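Long-range contacts in protelomerase (Agrobacterium tumefaciens, PDB 4F43), which generates and protects the hairpin ends of the linear chromosome, probably by cutting DNA strands and rejoining them as closed turns: residues Ala162-Ala167 and Trp176-Asn181; Lys171-Trp176 and Arg205-Leu210. The protein carries 1 engineered substitution. All coordinates share one frame; numbering follows the deposited sequence.

Interaction 1 of 2, residues Ala162-Ala167 and Trp176-Asn181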
loop_
_atom_site.group_PDB
_atom_site.type_symbol
_atom_site.label_atom_id
_atom_site.label_comp_id
_atom_site.label_asym_id
_atom_site.label_seq_id
_atom_site.Cartn_x
_atom_site.Cartn_y
_atom_site.Cartn_z
ATOM N N ALA A 162 2.259 -10.701 -7.109
ATOM C CA ALA A 162 2.941 -11.605 -6.188
ATOM C C ALA A 162 3.437 -12.859 -6.902
ATOM O O ALA A 162 2.791 -13.357 -7.824
ATOM C CB ALA A 162 2.029 -11.980 -5.029
ATOM N N GLU A 163 4.591 -13.361 -6.472
ATOM C CA GLU A 163 5.143 -14.601 -7.013
ATOM C C GLU A 163 5.615 -15.503 -5.882
ATOM O O GLU A 163 6.794 -15.509 -5.532
ATOM C CB GLU A 163 6.311 -14.317 -7.959
ATOM C CG GLU A 163 5.980 -13.397 -9.120
ATOM C CD GLU A 163 7.222 -12.865 -9.808
ATOM O OE1 GLU A 163 7.096 -11.949 -10.646
ATOM O OE2 GLU A 163 8.326 -13.365 -9.507
ATOM N N PHE A 164 4.688 -16.265 -5.311
ATOM C CA PHE A 164 5.019 -17.158 -4.207
ATOM C C PHE A 164 5.602 -18.474 -4.708
ATOM O O PHE A 164 5.061 -19.098 -5.620
ATOM C CB PHE A 164 3.790 -17.415 -3.334
ATOM C CG PHE A 164 3.130 -16.162 -2.833
ATOM C CD1 PHE A 164 3.790 -15.317 -1.957
ATOM C CD2 PHE A 164 1.849 -15.832 -3.236
ATOM C CE1 PHE A 164 3.185 -14.164 -1.493
ATOM C CE2 PHE A 164 1.239 -14.681 -2.777
ATOM C CZ PHE A 164 1.908 -13.845 -1.904
ATOM N N SER A 165 6.708 -18.891 -4.101
ATOM C CA SER A 165 7.411 -20.099 -4.516
ATOM C C SER A 165 7.918 -20.872 -3.296
ATOM O O SER A 165 8.158 -20.279 -2.244
ATOM C CB SER A 165 8.564 -19.740 -5.459
ATOM O OG SER A 165 9.372 -18.715 -4.913
ATOM N N PRO A 166 8.070 -22.201 -3.429
ATOM C CA PRO A 166 8.467 -23.055 -2.302
ATOM C C PRO A 166 9.831 -22.700 -1.716
ATOM O O PRO A 166 10.795 -22.496 -2.456
ATOM C CB PRO A 166 8.508 -24.459 -2.920
ATOM C CG PRO A 166 8.639 -24.232 -4.389
ATOM C CD PRO A 166 7.856 -22.989 -4.655
ATOM N N ALA A 167 9.896 -22.632 -0.390
ATOM C CA ALA A 167 11.137 -22.331 0.314
ATOM C C ALA A 167 11.729 -23.598 0.918
ATOM O O ALA A 167 11.059 -24.302 1.672
ATOM C CB ALA A 167 10.891 -21.293 1.397
ATOM N N TRP A 176 6.344 -23.785 7.216
ATOM C CA TRP A 176 5.839 -22.496 7.680
ATOM C C TRP A 176 6.592 -21.294 7.113
ATOM O O TRP A 176 6.806 -20.305 7.814
ATOM C CB TRP A 176 5.845 -22.446 9.211
ATOM C CG TRP A 176 5.013 -23.522 9.843
ATOM C CD1 TRP A 176 5.420 -24.781 10.182
ATOM C CD2 TRP A 176 3.630 -23.436 10.206
ATOM N NE1 TRP A 176 4.375 -25.482 10.736
ATOM C CE2 TRP A 176 3.266 -24.679 10.761
ATOM C CE3 TRP A 176 2.665 -22.427 10.116
ATOM C CZ2 TRP A 176 1.978 -24.940 11.224
ATOM C CZ3 TRP A 176 1.388 -22.689 10.577
ATOM C CH2 TRP A 176 1.056 -23.935 11.124
ATOM N N SER A 177 6.983 -21.379 5.843
ATOM C CA SER A 177 7.610 -20.254 5.153
ATOM C C SER A 177 7.621 -20.457 3.641
ATOM O O SER A 177 7.750 -21.580 3.156
ATOM C CB SER A 177 9.039 -20.023 5.655
ATOM O OG SER A 177 9.941 -20.950 5.080
ATOM N N ILE A 178 7.480 -19.359 2.904
ATOM C CA ILE A 178 7.530 -19.386 1.444
ATOM C C ILE A 178 8.428 -18.267 0.920
ATOM O O ILE A 178 9.000 -17.506 1.698
ATOM C CB ILE A 178 6.127 -19.222 0.828
ATOM C CG1 ILE A 178 5.545 -17.850 1.176
ATOM C CG2 ILE A 178 5.197 -20.335 1.294
ATOM C CD1 ILE A 178 4.144 -17.632 0.643
ATOM N N LEU A 179 8.550 -18.173 -0.401
ATOM C CA LEU A 179 9.314 -17.098 -1.025
ATOM C C LEU A 179 8.367 -16.079 -1.655
ATOM O O LEU A 179 7.217 -16.396 -1.952
ATOM C CB LEU A 179 10.276 -17.658 -2.075
ATOM C CG LEU A 179 11.262 -18.727 -1.598
ATOM C CD1 LEU A 179 12.175 -19.158 -2.735
ATOM C CD2 LEU A 179 12.074 -18.222 -0.415
ATOM N N PHE A 180 8.850 -14.858 -1.858
ATOM C CA PHE A 180 7.994 -13.776 -2.335
ATOM C C PHE A 180 8.685 -12.822 -3.310
ATOM O O PHE A 180 9.876 -12.538 -3.180
ATOM C CB PHE A 180 7.421 -12.999 -1.146
ATOM C CG PHE A 180 6.774 -11.698 -1.525
ATOM C CD1 PHE A 180 5.564 -11.682 -2.200
ATOM C CD2 PHE A 180 7.375 -10.492 -1.201
ATOM C CE1 PHE A 180 4.970 -10.483 -2.552
ATOM C CE2 PHE A 180 6.786 -9.291 -1.549
ATOM C CZ PHE A 180 5.582 -9.285 -2.225
ATOM N N ASN A 181 7.915 -12.332 -4.277
ATOM C CA ASN A 181 8.389 -11.370 -5.265
ATOM C C ASN A 181 7.202 -10.813 -6.047
ATOM O O ASN A 181 6.347 -11.572 -6.497
ATOM C CB ASN A 181 9.374 -12.040 -6.226
ATOM C CG ASN A 181 10.303 -11.047 -6.898
ATOM O OD1 ASN A 181 10.769 -10.092 -6.276
ATOM N ND2 ASN A 181 10.582 -11.271 -8.177
#
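F164, I178 and F180 form the dense side of this contact, where two neighbouring antiparallel strands, 165-169 and 177-180, run through the middle of a four-stranded sheet in the catalytic domain. I178 carries CG1 between its backbone N and carbonyl carbon (chi1 64°), and its extended end sets CD1 3.5 Å from CD1 of F164. The F164 and F180 side chains run side by side, with CE1 of F164 3.5 Å from F180 CD1 and the ring planes inclined by 31°, while A162 CB sits at the edge of the F180 ring. Helix 140-151 adds L147 and T151 to this buried cluster, and Y213 meets F164 edge-to-face.

The other side, with S165, L179, E163 and N181, is more open to solvent. S165 OG comes close to L179 CB, at 3.2 Å. L179 CD2 rests 3.8 Å from CB of A167, itself buried, while CD1 faces S165 OG and P166 O. Just beyond the strands, E163 and N181 run side by side with carboxylate and amide planes 84° apart, joined by a weak hydrogen bond from N181 ND2 to E163 OE2 of 3.4 Å.

Between the two sides, the backbone hydrogen bond from L179 N to S165 O measures 2.8 Å; its return from S165 N to L179 O is weak at 3.3 Å. That same L179 O also receives a CA-H contact from F164 CA, 3.2 Å away.

Interaction 2 of 2, residues Lys171-Trp176 and Arg205-Leu210; sequences KGVSKW and RSETVL
A chi1 of 53° holds OG of S206 between its own backbone N and carbonyl carbon, and from there the hydroxyl donates to S174 O at 2.6 Å. E207, one residue on, bends at chi2 (85°) to turn its carboxyl carbon back, and OE2 comes within 3.7 Å of V173 CG2, the two side chains crossing obliquely.

The next carbonyl along, K175 O, accepts the backbone N-H of S206 at 3.0 Å, the donor standing 31° out of the carbonyl plane, and it also takes a CA-H contact from R205 CA at 3.3 Å. The arrangement belongs to the start of helix 206-217 in the catalytic domain: R205 occupies the N-cap position, and an N-H of the first turn, which has no acceptor within its own helix, is met by a carbonyl from the corner that follows strand 172-174. Lying at the positive end of the helix dipole, K175 O is probably polarised by it.

Around this polar centre the contact is thin and largely exposed. K175 is extended, with CG 4.2 Å from R205 CB. The R205 side chain leads away, keeping its NE 6.2 Å from K175 NZ, a separation that would ease the repulsion between like charges. W176 turns one ring face to the backbone of R205, whose N lies 4.3 Å from CZ3.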
loop_
_atom_site.group_PDB
_atom_site.type_symbol
_atom_site.label_atom_id
_atom_site.label_comp_id
_atom_site.label_asym_id
_atom_site.label_seq_id
_atom_site.Cartn_x
_atom_site.Cartn_y
_atom_site.Cartn_z
ATOM N N LYS A 171 16.690 -29.483 2.683
ATOM C CA LYS A 171 16.397 -30.255 1.480
ATOM C C LYS A 171 14.957 -30.047 1.023
ATOM O O LYS A 171 14.706 -29.395 0.009
ATOM C CB LYS A 171 16.666 -31.743 1.710
ATOM C CG LYS A 171 18.139 -32.111 1.734
ATOM C CD LYS A 171 18.809 -31.770 0.412
ATOM C CE LYS A 171 20.262 -32.214 0.396
ATOM N NZ LYS A 171 20.394 -33.691 0.536
ATOM N N GLY A 172 14.016 -30.601 1.780
ATOM C CA GLY A 172 12.608 -30.502 1.444
ATOM C C GLY A 172 12.054 -29.102 1.627
ATOM O O GLY A 172 12.769 -28.185 2.030
ATOM N N VAL A 173 10.770 -28.943 1.330
ATOM C CA VAL A 173 10.111 -27.650 1.459
ATOM C C VAL A 173 9.960 -27.259 2.924
ATOM O O VAL A 173 10.052 -28.104 3.816
ATOM C CB VAL A 173 8.719 -27.657 0.799
ATOM C CG1 VAL A 173 8.824 -28.097 -0.651
ATOM C CG2 VAL A 173 7.768 -28.564 1.569
ATOM N N SER A 174 9.736 -25.973 3.166
ATOM C CA SER A 174 9.476 -25.488 4.513
ATOM C C SER A 174 7.974 -25.465 4.756
ATOM O O SER A 174 7.201 -25.051 3.892
ATOM C CB SER A 174 10.069 -24.092 4.706
ATOM O OG SER A 174 9.900 -23.644 6.041
ATOM N N LYS A 175 7.563 -25.918 5.934
ATOM C CA LYS A 175 6.147 -26.011 6.258
ATOM C C LYS A 175 5.548 -24.648 6.591
ATOM O O LYS A 175 4.389 -24.379 6.277
ATOM C CB LYS A 175 5.930 -26.985 7.417
ATOM C CG LYS A 175 4.470 -27.269 7.717
ATOM C CD LYS A 175 4.322 -28.337 8.784
ATOM C CE LYS A 175 2.860 -28.678 9.013
ATOM N NZ LYS A 175 2.690 -29.767 10.015
ATOM N N TRP A 176 6.344 -23.785 7.216
ATOM C CA TRP A 176 5.839 -22.496 7.680
ATOM C C TRP A 176 6.592 -21.294 7.113
ATOM O O TRP A 176 6.806 -20.305 7.814
ATOM C CB TRP A 176 5.845 -22.446 9.211
ATOM C CG TRP A 176 5.013 -23.522 9.843
ATOM C CD1 TRP A 176 5.420 -24.781 10.182
ATOM C CD2 TRP A 176 3.630 -23.436 10.206
ATOM N NE1 TRP A 176 4.375 -25.482 10.736
ATOM C CE2 TRP A 176 3.266 -24.679 10.761
ATOM C CE3 TRP A 176 2.665 -22.427 10.116
ATOM C CZ2 TRP A 176 1.978 -24.940 11.224
ATOM C CZ3 TRP A 176 1.388 -22.689 10.577
ATOM C CH2 TRP A 176 1.056 -23.935 11.124
ATOM N N ARG A 205 0.213 -23.998 6.603
ATOM C CA ARG A 205 1.162 -24.803 5.832
ATOM C C ARG A 205 1.337 -24.309 4.396
ATOM O O ARG A 205 0.369 -23.940 3.731
ATOM C CB ARG A 205 0.801 -26.290 5.871
ATOM C CG ARG A 205 -0.680 -26.586 6.023
ATOM C CD ARG A 205 -0.885 -28.033 6.438
ATOM N NE ARG A 205 -2.288 -28.358 6.676
ATOM C CZ ARG A 205 -3.065 -28.995 5.808
ATOM N NH1 ARG A 205 -2.578 -29.379 4.636
ATOM N NH2 ARG A 205 -4.330 -29.252 6.112
ATOM N N SER A 206 2.587 -24.306 3.939
ATOM C CA SER A 206 2.970 -23.702 2.663
ATOM C C SER A 206 2.242 -24.278 1.449
ATOM O O SER A 206 1.980 -23.562 0.481
ATOM C CB SER A 206 4.485 -23.802 2.462
ATOM O OG SER A 206 4.933 -25.136 2.613
ATOM N N GLU A 207 1.920 -25.567 1.503
ATOM C CA GLU A 207 1.240 -26.234 0.396
ATOM C C GLU A 207 -0.140 -25.632 0.144
ATOM O O GLU A 207 -0.565 -25.476 -1.002
ATOM C CB GLU A 207 1.118 -27.736 0.664
ATOM C CG GLU A 207 2.446 -28.455 0.862
ATOM C CD GLU A 207 2.955 -28.375 2.289
ATOM O OE1 GLU A 207 2.130 -28.186 3.208
ATOM O OE2 GLU A 207 4.181 -28.501 2.490
ATOM N N THR A 208 -0.832 -25.290 1.227
ATOM C CA THR A 208 -2.166 -24.709 1.138
ATOM C C THR A 208 -2.123 -23.323 0.496
ATOM O O THR A 208 -2.909 -23.019 -0.404
ATOM C CB THR A 208 -2.827 -24.611 2.527
ATOM O OG1 THR A 208 -2.720 -25.872 3.201
ATOM C CG2 THR A 208 -4.293 -24.230 2.394
ATOM N N VAL A 209 -1.198 -22.489 0.965
ATOM C CA VAL A 209 -1.018 -21.147 0.418
ATOM C C VAL A 209 -0.635 -21.205 -1.056
ATOM O O VAL A 209 -1.198 -20.488 -1.883
ATOM C CB VAL A 209 0.058 -20.358 1.190
ATOM C CG1 VAL A 209 0.369 -19.048 0.481
ATOM C CG2 VAL A 209 -0.397 -20.100 2.614
ATOM N N LEU A 210 0.321 -22.073 -1.376
ATOM C CA LEU A 210 0.781 -22.251 -2.750
ATOM C C LEU A 210 -0.351 -22.710 -3.661
ATOM O O LEU A 210 -0.478 -22.240 -4.792
ATOM C CB LEU A 210 1.937 -23.253 -2.802
ATOM C CG LEU A 210 3.354 -22.673 -2.772
ATOM C CD1 LEU A 210 3.497 -21.622 -1.685
ATOM C CD2 LEU A 210 4.382 -23.780 -2.584
#

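Interactions 1 and 2 alternate along the chain and share W176, the corner from which strand 177-180 departs, which makes contact only in interaction 2. Interaction 1 pairs two inner strands of the sheet over a buried aromatic and aliphatic cluster, though its polar fringe is more exposed; interaction 2 ties an outermost strand and its following corner to a helix start, lies nearer the surface, and buries less than half as much area. Its chemistry is accordingly polar, with carbonyls meeting a hydroxyl and an N-H, whereas interaction 1 combines strand backbone bonds with apolar packing. The two meet directly: A167 O lies 2.6 Å from S174 N, probably hydrogen-bonded, and I178 CG2 packs 3.7 Å from L210 CD1, seating the helix against the sheet.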